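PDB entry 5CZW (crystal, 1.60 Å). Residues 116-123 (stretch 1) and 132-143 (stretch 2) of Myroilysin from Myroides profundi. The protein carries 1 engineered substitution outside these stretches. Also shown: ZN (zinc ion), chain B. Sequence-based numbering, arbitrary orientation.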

# COMPACT_ATOMS: atom_id res chain seq x y z
N THR A 116 -5.48 -3.24 8.68
CA THR A 116 -5.42 -1.91 8.10
C THR A 116 -4.36 -1.81 6.93
O THR A 116 -4.31 -0.78 6.22
CB THR A 116 -5.11 -0.79 9.09
OG1 THR A 116 -3.70 -0.84 9.42
CG2 THR A 116 -6.01 -0.90 10.28
N MET A 117 -3.53 -2.85 6.83
CA MET A 117 -2.46 -2.92 5.83
C MET A 117 -2.23 -4.40 5.48
O MET A 117 -2.35 -5.28 6.36
CB MET A 117 -1.18 -2.36 6.45
CG MET A 117 0.01 -2.30 5.49
SD MET A 117 1.51 -1.56 6.22
CE MET A 117 0.99 0.10 6.62
N ASN A 118 -1.83 -4.70 4.24
CA ASN A 118 -1.49 -6.08 3.84
C ASN A 118 -0.26 -6.00 2.91
O ASN A 118 -0.16 -5.15 2.09
CB ASN A 118 -2.62 -6.74 3.11
CG ASN A 118 -2.40 -8.22 2.88
OD1 ASN A 118 -2.32 -8.98 3.86
ND2 ASN A 118 -2.16 -8.64 1.62
N PHE A 119 0.61 -6.99 3.07
CA PHE A 119 1.69 -7.23 2.13
C PHE A 119 1.38 -8.59 1.48
O PHE A 119 1.36 -9.61 2.16
CB PHE A 119 2.96 -7.27 2.92
CG PHE A 119 3.39 -5.92 3.37
CD1 PHE A 119 3.72 -4.95 2.44
CD2 PHE A 119 3.31 -5.58 4.68
CE1 PHE A 119 4.08 -3.69 2.90
CE2 PHE A 119 3.65 -4.34 5.17
CZ PHE A 119 4.04 -3.37 4.27
N GLY A 120 1.16 -8.51 0.19
CA GLY A 120 0.67 -9.68 -0.52
C GLY A 120 1.66 -10.62 -1.16
O GLY A 120 1.21 -11.61 -1.77
N TRP A 121 2.94 -10.27 -1.16
CA TRP A 121 3.94 -11.06 -1.91
C TRP A 121 5.31 -11.23 -1.31
O TRP A 121 6.25 -11.72 -2.03
CB TRP A 121 4.07 -10.52 -3.33
CG TRP A 121 4.49 -9.06 -3.45
CD1 TRP A 121 5.72 -8.55 -3.28
CD2 TRP A 121 3.63 -7.92 -3.70
NE1 TRP A 121 5.72 -7.21 -3.44
CE2 TRP A 121 4.44 -6.79 -3.69
CE3 TRP A 121 2.26 -7.76 -3.93
CZ2 TRP A 121 3.93 -5.50 -3.92
CZ3 TRP A 121 1.77 -6.53 -4.20
CH2 TRP A 121 2.59 -5.42 -4.19
N PHE A 122 5.49 -10.93 -0.06
CA PHE A 122 6.78 -11.11 0.55
C PHE A 122 6.96 -12.60 0.96
O PHE A 122 6.01 -13.32 1.33
CB PHE A 122 6.94 -10.22 1.76
CG PHE A 122 6.95 -8.75 1.52
CD1 PHE A 122 7.38 -8.18 0.34
CD2 PHE A 122 6.58 -7.93 2.55
CE1 PHE A 122 7.40 -6.81 0.20
CE2 PHE A 122 6.69 -6.60 2.43
CZ PHE A 122 7.15 -6.04 1.24
N ASP A 123 8.21 -13.05 0.91
CA ASP A 123 8.62 -14.36 1.47
C ASP A 123 10.10 -14.24 1.81
O ASP A 123 10.65 -13.15 1.76
CB ASP A 123 8.37 -15.48 0.48
CG ASP A 123 9.15 -15.32 -0.84
OD1 ASP A 123 10.38 -14.98 -0.81
OD2 ASP A 123 8.51 -15.47 -1.95
N SER A 132 12.17 -2.81 0.67
CA SER A 132 12.29 -1.38 0.84
C SER A 132 11.21 -0.66 0.02
O SER A 132 10.46 0.23 0.53
CB SER A 132 13.70 -0.87 0.39
OG SER A 132 13.79 0.56 0.58
N ARG A 133 11.10 -1.00 -1.22
CA ARG A 133 10.11 -0.37 -2.05
C ARG A 133 8.68 -0.51 -1.51
O ARG A 133 7.94 0.46 -1.39
CB ARG A 133 10.17 -0.97 -3.48
CG ARG A 133 9.18 -0.38 -4.49
CD ARG A 133 9.26 -1.08 -5.85
NE ARG A 133 8.63 -2.37 -5.84
CZ ARG A 133 7.40 -2.65 -6.27
NH1 ARG A 133 6.63 -1.73 -6.76
NH2 ARG A 133 6.97 -3.86 -6.20
N THR A 134 8.32 -1.73 -1.24
CA THR A 134 6.88 -2.00 -0.96
C THR A 134 6.54 -1.59 0.53
O THR A 134 5.45 -1.00 0.79
CB THR A 134 6.54 -3.42 -1.29
OG1 THR A 134 6.58 -3.55 -2.73
CG2 THR A 134 5.13 -3.83 -0.76
N VAL A 135 7.48 -1.81 1.46
CA VAL A 135 7.21 -1.45 2.85
C VAL A 135 7.15 0.08 2.96
O VAL A 135 6.18 0.65 3.52
CB VAL A 135 8.21 -2.03 3.85
CG1 VAL A 135 7.95 -1.50 5.23
CG2 VAL A 135 8.10 -3.54 3.80
N ILE A 136 8.17 0.78 2.49
CA ILE A 136 8.16 2.23 2.60
C ILE A 136 6.94 2.78 1.89
O ILE A 136 6.29 3.65 2.43
CB ILE A 136 9.47 2.86 2.05
CG1 ILE A 136 10.64 2.28 2.85
CG2 ILE A 136 9.46 4.37 2.13
CD1 ILE A 136 11.97 2.91 2.57
N HIS A 137 6.61 2.27 0.73
CA HIS A 137 5.42 2.72 0.03
C HIS A 137 4.09 2.59 0.83
O HIS A 137 3.35 3.53 0.96
CB HIS A 137 5.35 1.96 -1.27
CG HIS A 137 4.24 2.36 -2.16
ND1 HIS A 137 4.45 3.23 -3.19
CD2 HIS A 137 2.96 1.96 -2.27
CE1 HIS A 137 3.36 3.40 -3.85
NE2 HIS A 137 2.46 2.60 -3.35
N GLU A 138 3.86 1.41 1.35
CA GLU A 138 2.64 1.21 2.11
C GLU A 138 2.60 2.01 3.34
O GLU A 138 1.52 2.53 3.71
CB GLU A 138 2.38 -0.30 2.42
CG GLU A 138 2.10 -1.20 1.19
CD GLU A 138 1.05 -0.69 0.20
OE1 GLU A 138 0.16 0.08 0.56
OE2 GLU A 138 1.16 -1.14 -1.02
N PHE A 139 3.77 2.17 4.03
CA PHE A 139 3.81 3.08 5.17
C PHE A 139 3.63 4.55 4.83
O PHE A 139 3.11 5.36 5.65
CB PHE A 139 5.01 2.75 6.10
CG PHE A 139 4.70 1.63 7.06
CD1 PHE A 139 4.91 0.29 6.65
CD2 PHE A 139 4.12 1.79 8.30
CE1 PHE A 139 4.57 -0.81 7.49
CE2 PHE A 139 3.85 0.69 9.15
CZ PHE A 139 4.07 -0.60 8.71
N GLY A 140 3.95 4.91 3.57
CA GLY A 140 3.64 6.24 3.05
C GLY A 140 2.15 6.45 3.03
O GLY A 140 1.64 7.45 3.51
N HIS A 141 1.38 5.50 2.49
CA HIS A 141 -0.04 5.60 2.60
C HIS A 141 -0.45 5.60 4.04
O HIS A 141 -1.39 6.40 4.37
CB HIS A 141 -0.65 4.34 1.98
CG HIS A 141 -0.54 4.21 0.50
ND1 HIS A 141 -0.84 5.20 -0.39
CD2 HIS A 141 -0.23 3.15 -0.25
CE1 HIS A 141 -0.62 4.80 -1.62
NE2 HIS A 141 -0.35 3.55 -1.52
N ALA A 142 0.18 4.82 4.93
CA ALA A 142 -0.21 4.83 6.37
C ALA A 142 -0.05 6.22 7.07
O ALA A 142 -0.77 6.55 8.04
CB ALA A 142 0.47 3.73 7.17
N LEU A 143 0.86 7.04 6.51
CA LEU A 143 1.05 8.42 6.93
C LEU A 143 0.20 9.46 6.26
O LEU A 143 0.19 10.61 6.66
CB LEU A 143 2.51 8.79 6.81
CG LEU A 143 3.51 8.00 7.61
CD1 LEU A 143 4.95 8.25 7.18
CD2 LEU A 143 3.34 8.39 9.09
ZN ZN B . 0.15 2.42 -3.23

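The S-CH3 end of Met 117 lies flat against the ring of Phe 139: its CE methyl sits 3.6 Å from the centroid of the Phe 139 ring and only 5° off the ring normal, while SD stands 3.9 Å from the same centroid, 31° off the normal. A CH-pi contact and a sulfur-aromatic contact thus share one ring face. Methionine suits this place because its methyl and polarizable sulfur can both rest on a pi cloud, and its unbranched chain, extended through chi1 and chi2 (both t) before turning at chi3 (m), carries its end to the helix. The same methyl also touches the small Ala 142: Met 117 CE is 3.7 Å from Ala 142 CB.

No hydrogen bond joins the two stretches. Stretch 2 is helical, with internal bonds such as Glu 138 N to Thr 134 O (2.9 Å); side chains of stretch 1 do most of the touching. Stretch 1, a short strand at Met 117 and Asn 118 followed by loop, passes the helix with Met 117 nearest Glu 138 and Phe 119 nearest Thr 134, measured between CA atoms. Asn 118 points away, and its side-chain amide is hydrogen-bonded elsewhere in the structure.

Phe 119 starts sideways, but its ring reaches the helix. Thr 134 CG2 lies at the ring edge, 3.7 Å from Phe 119 CD1, and the aliphatic part of Glu 138 packs too, its CG 3.6 Å from Phe 119 CE1. Phe 122 adds a second ring, its CE2 3.6 Å from Val 135 CG2 and its CZ 3.6 Å from Thr 134 CG2. Thr 134 suits a mixed setting: its methyl meets these phenylalanines, while its OG1 lies at the edge of the Trp 121 ring, 3.5 Å from Trp 121 CZ2.

His 137 and His 141, one helical turn apart, stay outside this contact and bind zinc through NE2, at 2.3 and 2.1 Å respectively from ZN.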